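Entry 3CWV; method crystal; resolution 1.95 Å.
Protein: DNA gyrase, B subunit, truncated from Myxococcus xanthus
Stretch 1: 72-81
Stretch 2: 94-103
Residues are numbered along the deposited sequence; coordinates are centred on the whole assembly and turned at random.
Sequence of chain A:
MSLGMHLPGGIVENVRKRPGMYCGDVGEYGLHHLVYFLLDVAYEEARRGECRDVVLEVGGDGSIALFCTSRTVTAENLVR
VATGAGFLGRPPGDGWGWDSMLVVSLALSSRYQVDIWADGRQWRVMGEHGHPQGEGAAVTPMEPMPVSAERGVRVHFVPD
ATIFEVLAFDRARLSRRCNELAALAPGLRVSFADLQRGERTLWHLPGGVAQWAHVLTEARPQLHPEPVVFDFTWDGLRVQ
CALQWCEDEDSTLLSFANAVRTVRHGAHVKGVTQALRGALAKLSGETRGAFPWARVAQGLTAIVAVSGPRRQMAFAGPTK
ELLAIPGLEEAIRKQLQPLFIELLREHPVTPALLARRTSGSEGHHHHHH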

# COMPACT_ATOMS: atom_id res chain seq x y z
N THR A 72 0.32 -19.11 -5.99
CA THR A 72 -1.09 -19.53 -6.04
C THR A 72 -1.93 -19.09 -7.25
O THR A 72 -2.99 -19.67 -7.53
CB THR A 72 -1.85 -19.11 -4.76
OG1 THR A 72 -1.75 -17.68 -4.60
CG2 THR A 72 -1.28 -19.83 -3.55
N VAL A 73 -1.50 -18.05 -7.96
CA VAL A 73 -2.32 -17.49 -9.05
C VAL A 73 -2.70 -18.56 -10.09
O VAL A 73 -1.89 -19.45 -10.41
CB VAL A 73 -1.64 -16.26 -9.73
CG1 VAL A 73 -0.37 -16.68 -10.54
CG2 VAL A 73 -2.67 -15.50 -10.61
N THR A 74 -3.92 -18.49 -10.60
CA THR A 74 -4.30 -19.34 -11.74
C THR A 74 -4.90 -18.56 -12.89
O THR A 74 -5.48 -17.48 -12.70
CB THR A 74 -5.34 -20.40 -11.33
OG1 THR A 74 -6.57 -19.73 -11.07
CG2 THR A 74 -4.91 -21.13 -10.07
N ALA A 75 -4.86 -19.13 -14.08
CA ALA A 75 -5.50 -18.50 -15.22
C ALA A 75 -7.02 -18.42 -15.05
O ALA A 75 -7.63 -17.44 -15.48
CB ALA A 75 -5.15 -19.24 -16.53
N GLU A 76 -7.64 -19.44 -14.45
CA GLU A 76 -9.09 -19.40 -14.24
C GLU A 76 -9.50 -18.25 -13.32
O GLU A 76 -10.51 -17.59 -13.56
CB GLU A 76 -9.60 -20.70 -13.61
CG GLU A 76 -11.08 -20.83 -13.87
CD GLU A 76 -11.81 -21.59 -12.79
OE1 GLU A 76 -11.20 -22.51 -12.18
OE2 GLU A 76 -13.01 -21.27 -12.59
N ASN A 77 -8.71 -18.07 -12.27
CA ASN A 77 -8.79 -16.91 -11.34
C ASN A 77 -8.80 -15.59 -12.13
O ASN A 77 -9.74 -14.82 -11.99
CB ASN A 77 -7.63 -17.05 -10.32
CG ASN A 77 -7.26 -15.76 -9.54
OD1 ASN A 77 -7.93 -14.71 -9.59
ND2 ASN A 77 -6.16 -15.87 -8.78
N LEU A 78 -7.82 -15.39 -13.01
CA LEU A 78 -7.71 -14.14 -13.79
C LEU A 78 -8.87 -13.94 -14.74
O LEU A 78 -9.40 -12.83 -14.83
CB LEU A 78 -6.37 -14.05 -14.55
CG LEU A 78 -5.27 -13.23 -13.86
CD1 LEU A 78 -5.68 -11.71 -13.81
CD2 LEU A 78 -5.00 -13.74 -12.45
N VAL A 79 -9.28 -15.00 -15.45
CA VAL A 79 -10.42 -14.86 -16.37
C VAL A 79 -11.69 -14.44 -15.61
O VAL A 79 -12.41 -13.53 -16.06
CB VAL A 79 -10.68 -16.11 -17.21
CG1 VAL A 79 -12.00 -15.97 -18.02
CG2 VAL A 79 -9.49 -16.36 -18.19
N ARG A 80 -11.95 -15.06 -14.46
CA ARG A 80 -13.12 -14.71 -13.65
C ARG A 80 -13.08 -13.25 -13.16
O ARG A 80 -14.05 -12.51 -13.32
CB ARG A 80 -13.28 -15.67 -12.46
CG ARG A 80 -13.66 -17.11 -12.86
CD ARG A 80 -13.94 -17.97 -11.60
NE ARG A 80 -15.21 -17.59 -10.96
CZ ARG A 80 -15.49 -17.72 -9.66
NH1 ARG A 80 -14.60 -18.23 -8.81
NH2 ARG A 80 -16.68 -17.33 -9.22
N VAL A 81 -11.96 -12.86 -12.54
CA VAL A 81 -11.85 -11.50 -12.01
C VAL A 81 -11.90 -10.46 -13.13
O VAL A 81 -12.43 -9.38 -12.93
CB VAL A 81 -10.62 -11.31 -11.10
CG1 VAL A 81 -10.43 -9.86 -10.75
CG2 VAL A 81 -10.78 -12.16 -9.81
N ASP A 94 -11.69 -15.66 -2.63
CA ASP A 94 -10.24 -15.50 -2.54
C ASP A 94 -9.62 -15.59 -3.91
O ASP A 94 -10.19 -16.20 -4.82
CB ASP A 94 -9.59 -16.61 -1.67
CG ASP A 94 -10.17 -16.68 -0.26
OD1 ASP A 94 -9.50 -16.16 0.65
OD2 ASP A 94 -11.30 -17.24 -0.09
N GLY A 95 -8.44 -15.00 -4.08
CA GLY A 95 -7.79 -15.06 -5.38
C GLY A 95 -7.04 -13.79 -5.68
O GLY A 95 -7.28 -12.74 -5.05
N TRP A 96 -6.10 -13.91 -6.61
CA TRP A 96 -5.37 -12.75 -7.13
C TRP A 96 -6.35 -11.69 -7.66
O TRP A 96 -7.08 -11.92 -8.61
CB TRP A 96 -4.37 -13.17 -8.22
CG TRP A 96 -3.30 -12.15 -8.42
CD1 TRP A 96 -2.09 -12.07 -7.78
CD2 TRP A 96 -3.35 -11.04 -9.33
NE1 TRP A 96 -1.37 -10.98 -8.25
CE2 TRP A 96 -2.12 -10.33 -9.19
CE3 TRP A 96 -4.28 -10.61 -10.27
CZ2 TRP A 96 -1.82 -9.18 -9.94
CZ3 TRP A 96 -3.99 -9.47 -11.02
CH2 TRP A 96 -2.76 -8.77 -10.84
N GLY A 97 -6.39 -10.52 -7.03
CA GLY A 97 -7.30 -9.43 -7.48
C GLY A 97 -8.75 -9.63 -7.06
O GLY A 97 -9.61 -8.83 -7.41
N TRP A 98 -9.03 -10.66 -6.26
CA TRP A 98 -10.39 -10.87 -5.76
C TRP A 98 -10.72 -9.78 -4.73
O TRP A 98 -9.92 -9.48 -3.85
CB TRP A 98 -10.54 -12.25 -5.10
CG TRP A 98 -11.96 -12.70 -4.97
CD1 TRP A 98 -12.82 -12.41 -3.95
CD2 TRP A 98 -12.69 -13.53 -5.88
NE1 TRP A 98 -14.04 -13.01 -4.18
CE2 TRP A 98 -13.99 -13.69 -5.36
CE3 TRP A 98 -12.36 -14.17 -7.09
CZ2 TRP A 98 -14.97 -14.47 -5.99
CZ3 TRP A 98 -13.36 -14.93 -7.74
CH2 TRP A 98 -14.63 -15.08 -7.18
N ASP A 99 -11.92 -9.23 -4.82
CA ASP A 99 -12.30 -8.05 -4.04
C ASP A 99 -11.32 -6.87 -4.17
O ASP A 99 -10.96 -6.22 -3.18
CB ASP A 99 -12.50 -8.40 -2.56
CG ASP A 99 -13.37 -7.36 -1.81
OD1 ASP A 99 -14.21 -6.71 -2.45
OD2 ASP A 99 -13.20 -7.22 -0.59
N SER A 100 -10.85 -6.62 -5.39
CA SER A 100 -9.92 -5.53 -5.63
C SER A 100 -10.61 -4.64 -6.64
O SER A 100 -11.71 -4.93 -7.06
CB SER A 100 -8.60 -6.04 -6.21
OG SER A 100 -8.76 -6.44 -7.58
N MET A 101 -9.94 -3.56 -7.05
CA MET A 101 -10.43 -2.71 -8.11
C MET A 101 -9.73 -3.07 -9.43
O MET A 101 -9.74 -2.29 -10.38
CB MET A 101 -10.15 -1.23 -7.77
CG MET A 101 -10.79 -0.75 -6.43
SD MET A 101 -12.57 -0.66 -6.61
CE MET A 101 -12.75 0.87 -7.53
N LEU A 102 -9.13 -4.26 -9.51
CA LEU A 102 -8.60 -4.70 -10.80
C LEU A 102 -9.53 -4.54 -12.02
O LEU A 102 -9.08 -4.11 -13.09
CB LEU A 102 -8.09 -6.18 -10.72
CG LEU A 102 -7.62 -6.84 -12.01
CD1 LEU A 102 -6.40 -6.12 -12.61
CD2 LEU A 102 -7.34 -8.37 -11.75
N VAL A 103 -10.80 -4.93 -11.89
CA VAL A 103 -11.69 -4.90 -13.03
C VAL A 103 -11.90 -3.45 -13.52
O VAL A 103 -12.19 -3.25 -14.68
CB VAL A 103 -13.07 -5.53 -12.74
CG1 VAL A 103 -13.91 -4.70 -11.75
CG2 VAL A 103 -13.88 -5.72 -14.08

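The contact is chiefly apolar, burying 481 Å² summed over both sides, as one face of the helix that begins at Ala 75 packs against a loop folded into two successive type II turns. Val 81 contributes most, with the largest area covered by the other stretch. Its CA-to-CB bond points toward the loop, and its two methyls diverge: CG1 lies 3.6 Å from Leu 102 CD2, while CG2 lies 3.7 Å from Trp 98 CE3. A compact branched side chain thus serves two neighbours at once. One turn earlier, Leu 78 starts sideways, but its longer side chain brings CD2 to 3.9 Å from Trp 96 CE3. Val 73, just before the helix, places CG2 3.7 Å from Trp 96 CB, so the buried Trp 96 meets aliphatic groups from both residues.

Two polar side chains add to the apolar contact. Asn 77, its CA-to-CB bond toward the loop, is long enough to bring its amide to the backbone of Trp 96, with ND2 modelled 2.9 Å from Trp 96 N and OD1 3.1 Å from Trp 96 O; the amide is probably turned over in the model, and the reversed orientation may allow hydrogen bonds to both. At the exposed margin, Trp 98 CH2 lies over one face of the Arg 80 guanidinium, 3.5 Å from Arg 80 NH1, so the flat cation can pack against an aromatic carbon.

Local bonds shape both partners. Thr 74 caps the helix by accepting from Asn 77 N at its OG1 (3.0 Å). In the loop, Ser 100 OG donates to Gly 97 O (2.5 Å) and accepts from Leu 102 N (2.9 Å), linking the second turn to the next helix. Glycine suits position 97, where phi is positive and a CB would clash with Leu 102 CD2; at Gly 95, the backbone angles themselves call for glycine.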